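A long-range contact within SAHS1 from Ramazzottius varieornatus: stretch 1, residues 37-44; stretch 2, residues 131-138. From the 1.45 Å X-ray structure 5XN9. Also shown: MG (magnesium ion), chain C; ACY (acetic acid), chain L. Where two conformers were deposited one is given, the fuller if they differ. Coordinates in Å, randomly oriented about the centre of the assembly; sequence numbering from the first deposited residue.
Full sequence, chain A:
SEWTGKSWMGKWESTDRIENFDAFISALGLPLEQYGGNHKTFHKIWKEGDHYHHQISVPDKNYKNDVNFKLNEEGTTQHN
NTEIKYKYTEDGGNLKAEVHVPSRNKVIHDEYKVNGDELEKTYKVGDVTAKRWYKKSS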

# COMPACT_ATOMS: atom_id res chain seq x y z
N GLY A 37 6.21 -10.31 -10.17
CA GLY A 37 6.93 -9.37 -11.00
C GLY A 37 6.96 -7.98 -10.38
O GLY A 37 6.69 -7.78 -9.19
N ASN A 38 7.28 -7.01 -11.22
CA ASN A 38 7.48 -5.64 -10.78
C ASN A 38 6.81 -4.71 -11.80
O ASN A 38 7.46 -4.02 -12.58
CB ASN A 38 8.96 -5.32 -10.62
CG ASN A 38 9.22 -3.93 -10.08
OD1 ASN A 38 8.30 -3.26 -9.61
ND2 ASN A 38 10.47 -3.50 -10.14
N HIS A 39 5.48 -4.68 -11.79
CA HIS A 39 4.75 -3.82 -12.71
C HIS A 39 4.64 -2.42 -12.13
O HIS A 39 4.50 -2.24 -10.91
CB HIS A 39 3.37 -4.39 -12.99
CG HIS A 39 3.40 -5.62 -13.85
ND1 HIS A 39 3.39 -5.57 -15.23
CD2 HIS A 39 3.46 -6.93 -13.52
CE1 HIS A 39 3.44 -6.80 -15.71
NE2 HIS A 39 3.49 -7.64 -14.69
N LYS A 40 4.71 -1.43 -13.01
CA LYS A 40 4.66 -0.03 -12.60
C LYS A 40 3.43 0.26 -11.76
O LYS A 40 2.29 0.00 -12.18
CB LYS A 40 4.67 0.86 -13.85
CG LYS A 40 4.63 2.35 -13.58
CD LYS A 40 5.81 2.81 -12.76
CE LYS A 40 7.13 2.62 -13.50
NZ LYS A 40 8.23 3.37 -12.83
N THR A 41 3.66 0.78 -10.56
CA THR A 41 2.63 0.97 -9.56
C THR A 41 2.74 2.39 -9.03
O THR A 41 3.85 2.89 -8.81
CB THR A 41 2.81 -0.03 -8.40
OG1 THR A 41 2.72 -1.37 -8.92
CG2 THR A 41 1.77 0.17 -7.29
N PHE A 42 1.59 3.03 -8.83
CA PHE A 42 1.54 4.38 -8.30
C PHE A 42 0.73 4.38 -7.00
O PHE A 42 -0.32 3.75 -6.91
CB PHE A 42 0.88 5.33 -9.30
CG PHE A 42 1.60 5.43 -10.60
CD1 PHE A 42 1.35 4.53 -11.62
CD2 PHE A 42 2.54 6.43 -10.81
CE1 PHE A 42 2.02 4.61 -12.83
CE2 PHE A 42 3.22 6.52 -12.01
CZ PHE A 42 2.96 5.61 -13.03
N HIS A 43 1.25 5.10 -6.00
CA HIS A 43 0.52 5.40 -4.77
C HIS A 43 0.41 6.91 -4.69
O HIS A 43 1.43 7.60 -4.71
CB HIS A 43 1.26 4.90 -3.53
CG HIS A 43 1.28 3.41 -3.40
ND1 HIS A 43 0.22 2.71 -2.85
CD2 HIS A 43 2.20 2.49 -3.75
CE1 HIS A 43 0.50 1.42 -2.87
NE2 HIS A 43 1.69 1.26 -3.41
N LYS A 44 -0.82 7.41 -4.59
CA LYS A 44 -1.07 8.83 -4.39
C LYS A 44 -1.84 8.98 -3.09
O LYS A 44 -2.90 8.38 -2.92
CB LYS A 44 -1.84 9.40 -5.58
CG LYS A 44 -1.09 9.25 -6.89
CD LYS A 44 -1.86 9.83 -8.07
CE LYS A 44 -1.13 9.53 -9.38
NZ LYS A 44 -1.89 9.91 -10.60
N LYS A 131 9.81 -5.87 0.37
CA LYS A 131 10.01 -4.44 0.32
C LYS A 131 9.97 -3.97 -1.12
O LYS A 131 10.36 -4.69 -2.05
CB LYS A 131 11.34 -4.04 0.94
CG LYS A 131 11.34 -4.12 2.46
CD LYS A 131 12.71 -3.80 3.01
CE LYS A 131 12.70 -3.81 4.52
NZ LYS A 131 11.96 -2.63 5.03
N ARG A 132 9.51 -2.74 -1.30
CA ARG A 132 9.49 -2.13 -2.61
C ARG A 132 9.79 -0.65 -2.43
O ARG A 132 9.34 -0.04 -1.46
CB ARG A 132 8.11 -2.34 -3.20
CG ARG A 132 8.11 -2.31 -4.65
CD ARG A 132 6.79 -2.72 -5.20
NE ARG A 132 6.87 -2.63 -6.63
CZ ARG A 132 5.82 -2.58 -7.43
NH1 ARG A 132 4.59 -2.60 -6.92
NH2 ARG A 132 6.02 -2.49 -8.73
N TRP A 133 10.58 -0.09 -3.34
CA TRP A 133 10.99 1.30 -3.23
C TRP A 133 10.31 2.14 -4.30
O TRP A 133 10.19 1.71 -5.46
CB TRP A 133 12.50 1.45 -3.30
CG TRP A 133 13.15 0.97 -2.04
CD1 TRP A 133 13.51 1.74 -0.97
CD2 TRP A 133 13.46 -0.38 -1.69
NE1 TRP A 133 14.05 0.96 0.01
CE2 TRP A 133 14.03 -0.35 -0.40
CE3 TRP A 133 13.32 -1.61 -2.34
CZ2 TRP A 133 14.46 -1.50 0.25
CZ3 TRP A 133 13.75 -2.76 -1.69
CH2 TRP A 133 14.32 -2.69 -0.41
N TYR A 134 9.86 3.33 -3.90
CA TYR A 134 9.15 4.26 -4.76
C TYR A 134 9.88 5.60 -4.78
O TYR A 134 10.56 5.96 -3.82
CB TYR A 134 7.72 4.49 -4.23
CG TYR A 134 6.84 3.26 -4.33
CD1 TYR A 134 6.97 2.20 -3.44
CD2 TYR A 134 5.88 3.17 -5.33
CE1 TYR A 134 6.17 1.08 -3.56
CE2 TYR A 134 5.08 2.05 -5.45
CZ TYR A 134 5.23 1.01 -4.56
OH TYR A 134 4.44 -0.11 -4.67
N LYS A 135 9.71 6.34 -5.87
CA LYS A 135 10.25 7.69 -6.00
C LYS A 135 9.10 8.67 -6.21
O LYS A 135 8.01 8.30 -6.65
CB LYS A 135 11.21 7.77 -7.19
CG LYS A 135 10.57 7.37 -8.51
CD LYS A 135 11.58 7.41 -9.66
CE LYS A 135 10.94 6.90 -10.96
NZ LYS A 135 11.91 6.91 -12.10
N LYS A 136 9.34 9.94 -5.88
CA LYS A 136 8.36 10.97 -6.18
C LYS A 136 8.13 11.07 -7.68
O LYS A 136 9.08 10.99 -8.48
CB LYS A 136 8.85 12.32 -5.65
CG LYS A 136 8.71 12.49 -4.15
CD LYS A 136 7.30 12.92 -3.77
CE LYS A 136 7.30 13.68 -2.44
NZ LYS A 136 5.95 14.18 -2.06
N SER A 137 6.87 11.24 -8.08
CA SER A 137 6.55 11.26 -9.50
C SER A 137 7.02 12.54 -10.17
O SER A 137 7.00 13.63 -9.58
CB SER A 137 5.05 11.09 -9.71
OG SER A 137 4.67 9.74 -9.51
N SER A 138 7.44 12.40 -11.43
CA SER A 138 8.00 13.48 -12.25
C SER A 138 9.23 14.15 -11.62
O SER A 138 10.35 13.97 -12.11
CB SER A 138 6.94 14.53 -12.64
OG SER A 138 6.35 15.13 -11.50
OXT SER A 138 9.15 14.87 -10.63
MG MG C . 2.69 -0.32 -3.80
C ACY L . 1.75 -2.36 -3.99
O ACY L . 2.79 -2.95 -4.37
OXT ACY L . 1.68 -1.67 -2.96
CH3 ACY L . 0.52 -2.50 -4.84

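The two stretches do not pair as neighbouring strands. Across the gap Phe42 CA lies 8.4 Å from Tyr134 CA and Asn38 CA lies 9.1 Å from Arg132 CA, too far apart for backbone hydrogen bonding, and the touching parts run 55° apart. Stretch 1 is loop until residue 42, where a strand begins; stretch 2 is strand from 131 to 136. The gap must therefore be spanned by side chains, and alternation along the strand supplies them: Arg132 and Tyr134 point toward stretch 1, while Lys131 and Trp133, before and between them, stay out of reach. Thr41 and His43 point back from the other side. The contact buries a modest 328 Å², much of it on Arg132 and Tyr134.

Arg132 is the main polar bridge. With chi1 to chi3 all t, its chain is extended and delivers the guanidinium to the loop, where acceptors lie around its edge, near its plane. Arg132 NH2 donates to Asn38 OD1 at 2.6 Å and to the backbone His39 O at 2.7 Å; Arg132 NH1 donates to Thr41 OG1 at 3.0 Å. A weak bond from Arg132 NE to Asn38 OD1 (3.4 Å) adds little. Arginine suits this place because one planar group can offer several donors in different directions. Asn38 starts sideways, but its t rotamer brings the amide oxygen to the guanidinium, while its ND2 is satisfied elsewhere in the structure. Thr41 OG1 also donates to His39 O at 2.8 Å, tying the loop's acceptors into one network.

The second link passes through a metal. His43 NE2 binds the magnesium ion at 1.9 Å and Tyr134 OH binds it at 2.0 Å, so the 3.3 Å between His43 NE2 and Tyr134 OH reflects shared coordination rather than a hydrogen bond. Histidine suits this place because one ring nitrogen can coordinate the ion while ND1 is hydrogen-bonded elsewhere in the structure; tyrosine, because its long ring carries a metal-binding oxygen across the gap. The edge of the His43 ring is turned toward the face of Tyr134 in an offset arrangement, with planes at 73°. Acetic acid, probably from the crystallisation liquor, joins both systems: ACY OXT binds MG at 1.9 Å, and ACY O accepts from Arg132 NH1 at 3.1 Å. Thr41 CG2, 3.8 Å from Tyr134 OH, packs beside this cluster, so threonine serves with both hydroxyl and methyl.

At the far end the contact thins to Phe42 CD2 against Ser137 OG at 4.1 Å, the small serine side chain lying at the ring's edge.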